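Local coordinates for protein histidinol dehydrogenase (Elizabethkingia anophelis NUHP1, PDB 6AN0) that probably catalyses the last step of histidine biosynthesis, the zinc-dependent oxidation of L-histidinol to L-histidine in two successive NAD-dependent steps, at residues V243-D248 with E254-D259; L261-H266 with P329-L334. All blocks are in the same frame, centred on the assembly; numbering follows the deposited sequence. Where two conformers were deposited one is given.

Interaction 1 (V243-D248 with E254-D259)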
loop_
_atom_site.group_PDB
_atom_site.type_symbol
_atom_site.label_atom_id
_atom_site.label_comp_id
_atom_site.label_asym_id
_atom_site.label_seq_id
_atom_site.Cartn_x
_atom_site.Cartn_y
_atom_site.Cartn_z
ATOM N N VAL A 243 14.424 17.790 1.607
ATOM C CA VAL A 243 13.454 18.867 1.783
ATOM C C VAL A 243 13.507 19.776 0.562
ATOM O O VAL A 243 14.562 19.988 -0.043
ATOM C CB VAL A 243 13.688 19.686 3.087
ATOM C CG1 VAL A 243 15.004 20.477 3.026
ATOM C CG2 VAL A 243 12.517 20.642 3.358
ATOM N N LEU A 244 12.352 20.328 0.206
ATOM C CA LEU A 244 12.270 21.412 -0.756
ATOM C C LEU A 244 11.560 22.568 -0.073
ATOM O O LEU A 244 10.511 22.369 0.549
ATOM C CB LEU A 244 11.534 20.975 -2.029
ATOM C CG LEU A 244 11.472 21.946 -3.215
ATOM C CD1 LEU A 244 11.394 21.159 -4.518
ATOM C CD2 LEU A 244 10.274 22.913 -3.103
ATOM N N VAL A 245 12.159 23.753 -0.145
ATOM C CA VAL A 245 11.611 24.973 0.439
ATOM C C VAL A 245 11.262 25.930 -0.689
ATOM O O VAL A 245 12.052 26.115 -1.620
ATOM C CB VAL A 245 12.612 25.635 1.410
ATOM C CG1 VAL A 245 12.008 26.908 2.037
ATOM C CG2 VAL A 245 13.071 24.641 2.467
ATOM N N ILE A 246 10.091 26.561 -0.586
ATOM C CA ILE A 246 9.687 27.657 -1.465
ATOM C C ILE A 246 9.632 28.934 -0.630
ATOM O O ILE A 246 8.922 28.989 0.385
ATOM C CB ILE A 246 8.330 27.384 -2.129
ATOM C CG1 ILE A 246 8.397 26.096 -2.966
ATOM C CG2 ILE A 246 7.908 28.578 -2.984
ATOM C CD1 ILE A 246 7.072 25.769 -3.700
ATOM N N ALA A 247 10.360 29.965 -1.059
ATOM C CA ALA A 247 10.510 31.188 -0.273
ATOM C C ALA A 247 10.257 32.423 -1.131
ATOM O O ALA A 247 10.841 32.557 -2.208
ATOM C CB ALA A 247 11.918 31.263 0.337
ATOM N N ASP A 248 9.411 33.335 -0.647
ATOM C CA ASP A 248 9.249 34.625 -1.304
ATOM C C ASP A 248 9.838 35.711 -0.403
ATOM O O ASP A 248 10.560 35.414 0.557
ATOM C CB ASP A 248 7.774 34.865 -1.680
ATOM C CG ASP A 248 6.859 35.038 -0.473
ATOM O OD1 ASP A 248 7.345 35.109 0.671
ATOM O OD2 ASP A 248 5.626 35.107 -0.681
ATOM N N GLU A 254 17.125 33.635 7.820
ATOM C CA GLU A 254 17.712 32.876 8.923
ATOM C C GLU A 254 16.945 31.585 9.167
ATOM O O GLU A 254 17.549 30.536 9.418
ATOM C CB GLU A 254 17.751 33.701 10.209
ATOM C CG GLU A 254 18.478 32.958 11.342
ATOM C CD GLU A 254 18.382 33.658 12.681
ATOM O OE1 GLU A 254 17.321 34.249 12.981
ATOM O OE2 GLU A 254 19.370 33.611 13.435
ATOM N N PHE A 255 15.609 31.648 9.108
ATOM C CA PHE A 255 14.792 30.452 9.313
ATOM C C PHE A 255 15.004 29.450 8.185
ATOM O O PHE A 255 15.153 28.245 8.424
ATOM C CB PHE A 255 13.301 30.804 9.391
ATOM C CG PHE A 255 12.896 31.644 10.574
ATOM C CD1 PHE A 255 13.818 32.128 11.489
ATOM C CD2 PHE A 255 11.547 31.956 10.758
ATOM C CE1 PHE A 255 13.410 32.899 12.553
ATOM C CE2 PHE A 255 11.135 32.730 11.820
ATOM C CZ PHE A 255 12.067 33.210 12.721
ATOM N N VAL A 256 14.992 29.934 6.938
ATOM C CA VAL A 256 15.125 29.041 5.789
ATOM C C VAL A 256 16.474 28.328 5.816
ATOM O O VAL A 256 16.556 27.114 5.592
ATOM C CB VAL A 256 14.920 29.825 4.477
ATOM C CG1 VAL A 256 15.282 28.962 3.272
ATOM C CG2 VAL A 256 13.466 30.312 4.362
ATOM N N ALA A 257 17.550 29.066 6.092
ATOM C CA ALA A 257 18.864 28.432 6.188
ATOM C C ALA A 257 18.888 27.347 7.261
ATOM O O ALA A 257 19.433 26.253 7.044
ATOM C CB ALA A 257 19.927 29.486 6.478
ATOM N N ALA A 258 18.298 27.627 8.427
ATOM C CA ALA A 258 18.262 26.633 9.497
ATOM C C ALA A 258 17.469 25.396 9.087
ATOM O O ALA A 258 17.851 24.265 9.422
ATOM C CB ALA A 258 17.677 27.256 10.768
ATOM N N ASP A 259 16.367 25.584 8.355
ATOM C CA ASP A 259 15.580 24.445 7.881
ATOM C C ASP A 259 16.382 23.584 6.909
ATOM O O ASP A 259 16.405 22.350 7.027
ATOM C CB ASP A 259 14.285 24.937 7.233
ATOM C CG ASP A 259 13.345 25.588 8.247
ATOM O OD1 ASP A 259 13.449 25.242 9.444
ATOM O OD2 ASP A 259 12.507 26.432 7.858
#
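Val245 and Val256 meet through one methyl each. CG1 of Val245 lies 4.1 Å from CG1 of Val256, and the two side chains cross obliquely. In Val245 this methyl stands anti to the backbone N (chi1 -179°), and the same setting in Val256 (chi1 171°) turns its CG1 to the strand. The other branch of Val256 serves a second partner: CG2 comes within 4.4 Å of CB of Ala247. One helix valine thus spans two residues that point from the same side of the strand. The CA atoms of Val245 and Val256 are 7.6 Å apart, and no hydrogen bond links the two segments. Strand 242-247 leads into helix 253-264, and the helix leads on to strand 271-276, so the contact lies inside a beta-alpha-beta unit of the six-stranded parallel sheet. Val245 also bonds through its backbone to Ile273 on strand 271-276. On the other face of the sheet Ile246 packs on Cys320 and Ile321 of helix 317-327. Val256 also touches Thr285 of helix 279-293. Side-chain oxygens brace the link between strand and helix: OD1 of Asp248 is hydrogen-bonded to OG1 of Thr250, and OD1 of Asn252 accepts a hydrogen bond from the backbone N of Phe255. One turn beyond Val256, Asp259 makes a salt bridge to Arg430 of the second subunit.

Interaction 2 (L261-H266 with P329-L334); sequences LSQAEH and PEHLIL. With ZN (zinc ion), chain B.
The imidazole of His331 has the amide of Gln263 beside it, tilted 27° from the ring plane. NE2 of Gln263 approaches obliquely and lies 3.4 Å from ND1 and 3.7 Å from CE1 of His331. The two side chains cross at about a right angle. Gln263 reaches this point by leaving the helix with CG anti to its backbone N (chi1 -180°) and then bending at chi2 (60°). The stronger polar partners lie outside the two segments. ND1 of His331 is hydrogen-bonded to the backbone O of Glu242, which fixes the turn of the ring. OE1 of Gln263 is hydrogen-bonded to OG of Ser241, which helps to hold the amide. The second imidazole, that of His266, binds zinc through NE2 at 2.1 Å. Water 1 lies in the plane of this ring at its edge and is 2.0 Å from the zinc. Water 2 is 2.2 Å from the metal. Asp364 of the same chain and His423 of the second subunit complete the five ligands, and the ring of His423 stands nearly upright to that of His266. OE2 of Glu265 is hydrogen-bonded to ND1 of His423 of the second subunit, so it positions a zinc ligand. Glu330 and His331 are predicted proton acceptors. The zinc, its waters and these side chains probably mark the histidinol dehydrogenase active site, built where two subunits meet.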
loop_
_atom_site.group_PDB
_atom_site.type_symbol
_atom_site.label_atom_id
_atom_site.label_comp_id
_atom_site.label_asym_id
_atom_site.label_seq_id
_atom_site.Cartn_x
_atom_site.Cartn_y
_atom_site.Cartn_z
ATOM N N LEU A 261 19.628 23.355 6.729
ATOM C CA LEU A 261 20.707 22.674 7.438
ATOM C C LEU A 261 20.176 21.566 8.333
ATOM O O LEU A 261 20.876 20.575 8.563
ATOM C CB LEU A 261 21.526 23.683 8.236
ATOM C CG LEU A 261 22.398 24.575 7.344
ATOM C CD1 LEU A 261 23.014 25.709 8.126
ATOM C CD2 LEU A 261 23.493 23.743 6.688
ATOM N N SER A 262 18.943 21.699 8.833
ATOM C CA SER A 262 18.370 20.622 9.633
ATOM C C SER A 262 18.210 19.353 8.801
ATOM O O SER A 262 18.498 18.252 9.280
ATOM C CB SER A 262 17.035 21.055 10.254
ATOM O OG SER A 262 16.002 21.184 9.294
ATOM N N GLN A 263 17.779 19.487 7.546
ATOM C CA GLN A 263 17.687 18.318 6.681
ATOM C C GLN A 263 19.072 17.816 6.265
ATOM O O GLN A 263 19.305 16.601 6.217
ATOM C CB GLN A 263 16.849 18.652 5.445
ATOM C CG GLN A 263 16.697 17.478 4.478
ATOM C CD GLN A 263 16.018 16.303 5.138
ATOM O OE1 GLN A 263 16.633 15.265 5.376
ATOM N NE2 GLN A 263 14.747 16.466 5.454
ATOM N N ALA A 264 20.007 18.732 5.971
ATOM C CA ALA A 264 21.321 18.329 5.455
ATOM C C ALA A 264 22.117 17.527 6.473
ATOM O O ALA A 264 22.873 16.625 6.092
ATOM C CB ALA A 264 22.142 19.547 5.035
ATOM N N GLU A 265 21.967 17.829 7.766
ATOM C CA GLU A 265 22.758 17.135 8.774
ATOM C C GLU A 265 22.324 15.687 8.980
ATOM O O GLU A 265 22.999 14.963 9.726
ATOM C CB GLU A 265 22.694 17.891 10.106
ATOM C CG GLU A 265 21.461 17.537 10.927
ATOM C CD GLU A 265 21.442 18.198 12.298
ATOM O OE1 GLU A 265 22.496 18.689 12.749
ATOM O OE2 GLU A 265 20.359 18.223 12.929
ATOM N N HIS A 266 21.232 15.245 8.346
ATOM C CA HIS A 266 20.789 13.862 8.522
ATOM C C HIS A 266 21.796 12.863 7.968
ATOM O O HIS A 266 22.025 11.808 8.568
ATOM C CB HIS A 266 19.435 13.641 7.849
ATOM C CG HIS A 266 18.279 13.730 8.790
ATOM N ND1 HIS A 266 18.130 12.881 9.866
ATOM C CD2 HIS A 266 17.217 14.569 8.818
ATOM C CE1 HIS A 266 17.020 13.190 10.515
ATOM N NE2 HIS A 266 16.447 14.210 9.898
ATOM N N PRO A 329 8.731 16.191 -3.380
ATOM C CA PRO A 329 9.640 16.130 -2.230
ATOM C C PRO A 329 9.068 15.347 -1.051
ATOM O O PRO A 329 7.859 15.321 -0.803
ATOM C CB PRO A 329 9.823 17.607 -1.850
ATOM C CG PRO A 329 8.487 18.250 -2.260
ATOM C CD PRO A 329 8.103 17.518 -3.540
ATOM N N GLU A 330 9.971 14.708 -0.302
ATOM C CA GLU A 330 9.562 14.091 0.961
ATOM C C GLU A 330 8.953 15.132 1.908
ATOM O O GLU A 330 7.880 14.916 2.483
ATOM C CB GLU A 330 10.760 13.409 1.623
ATOM C CG GLU A 330 10.408 12.734 2.936
ATOM C CD GLU A 330 11.621 12.406 3.783
ATOM O OE1 GLU A 330 12.700 12.976 3.532
ATOM O OE2 GLU A 330 11.481 11.600 4.724
ATOM N N HIS A 331 9.635 16.265 2.087
ATOM C CA HIS A 331 9.127 17.382 2.881
ATOM C C HIS A 331 9.069 18.632 2.021
ATOM O O HIS A 331 10.015 18.923 1.276
ATOM C CB HIS A 331 10.028 17.702 4.077
ATOM C CG HIS A 331 10.308 16.543 4.971
ATOM N ND1 HIS A 331 11.436 15.760 4.837
ATOM C CD2 HIS A 331 9.636 16.062 6.043
ATOM C CE1 HIS A 331 11.436 14.834 5.780
ATOM N NE2 HIS A 331 10.355 14.994 6.523
ATOM N N LEU A 332 7.983 19.390 2.148
ATOM C CA LEU A 332 7.814 20.653 1.431
ATOM C C LEU A 332 7.578 21.752 2.455
ATOM O O LEU A 332 6.645 21.657 3.251
ATOM C CB LEU A 332 6.628 20.564 0.469
ATOM C CG LEU A 332 6.193 21.871 -0.197
ATOM C CD1 LEU A 332 7.360 22.438 -1.019
ATOM C CD2 LEU A 332 4.974 21.638 -1.086
ATOM N N ILE A 333 8.399 22.801 2.433
ATOM C CA ILE A 333 8.181 23.960 3.300
ATOM C C ILE A 333 7.741 25.137 2.437
ATOM O O ILE A 333 8.476 25.574 1.541
ATOM C CB ILE A 333 9.434 24.312 4.119
ATOM C CG1 ILE A 333 9.888 23.102 4.957
ATOM C CG2 ILE A 333 9.153 25.527 5.020
ATOM C CD1 ILE A 333 11.108 23.367 5.852
ATOM N N LEU A 334 6.550 25.673 2.716
ATOM C CA LEU A 334 6.043 26.849 2.002
ATOM C C LEU A 334 6.296 28.070 2.875
ATOM O O LEU A 334 5.461 28.453 3.695
ATOM C CB LEU A 334 4.561 26.713 1.664
ATOM C CG LEU A 334 4.175 25.570 0.733
ATOM C CD1 LEU A 334 2.683 25.716 0.399
ATOM C CD2 LEU A 334 5.051 25.544 -0.546
HETATM ZN ZN ZN B . 14.780 15.279 10.542
HETATM O O HOH W 1 14.963 16.515 8.931
HETATM O O HOH W 2 13.403 14.244 9.130
#

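Both interactions are buried, and both run from helix 253-264 to the parallel sheet. Interaction 1 uses the earlier turns of the helix and strand 242-247. Interaction 2 uses its later part and the neighbouring strand 331-335. The strands are joined by probable backbone hydrogen bonds, from Ile246 N to Ile333 O at 2.8 Å and from Ile333 N to Leu244 O at 2.9 Å. CG1 of Val243 packs 3.5 Å from CB of Gln263, a direct bridge between the contacts. Their chemistry differs with position. Interaction 1 is purely apolar across its segments, whereas interaction 2 brings polar groups together beside the zinc. Both also reach the second subunit.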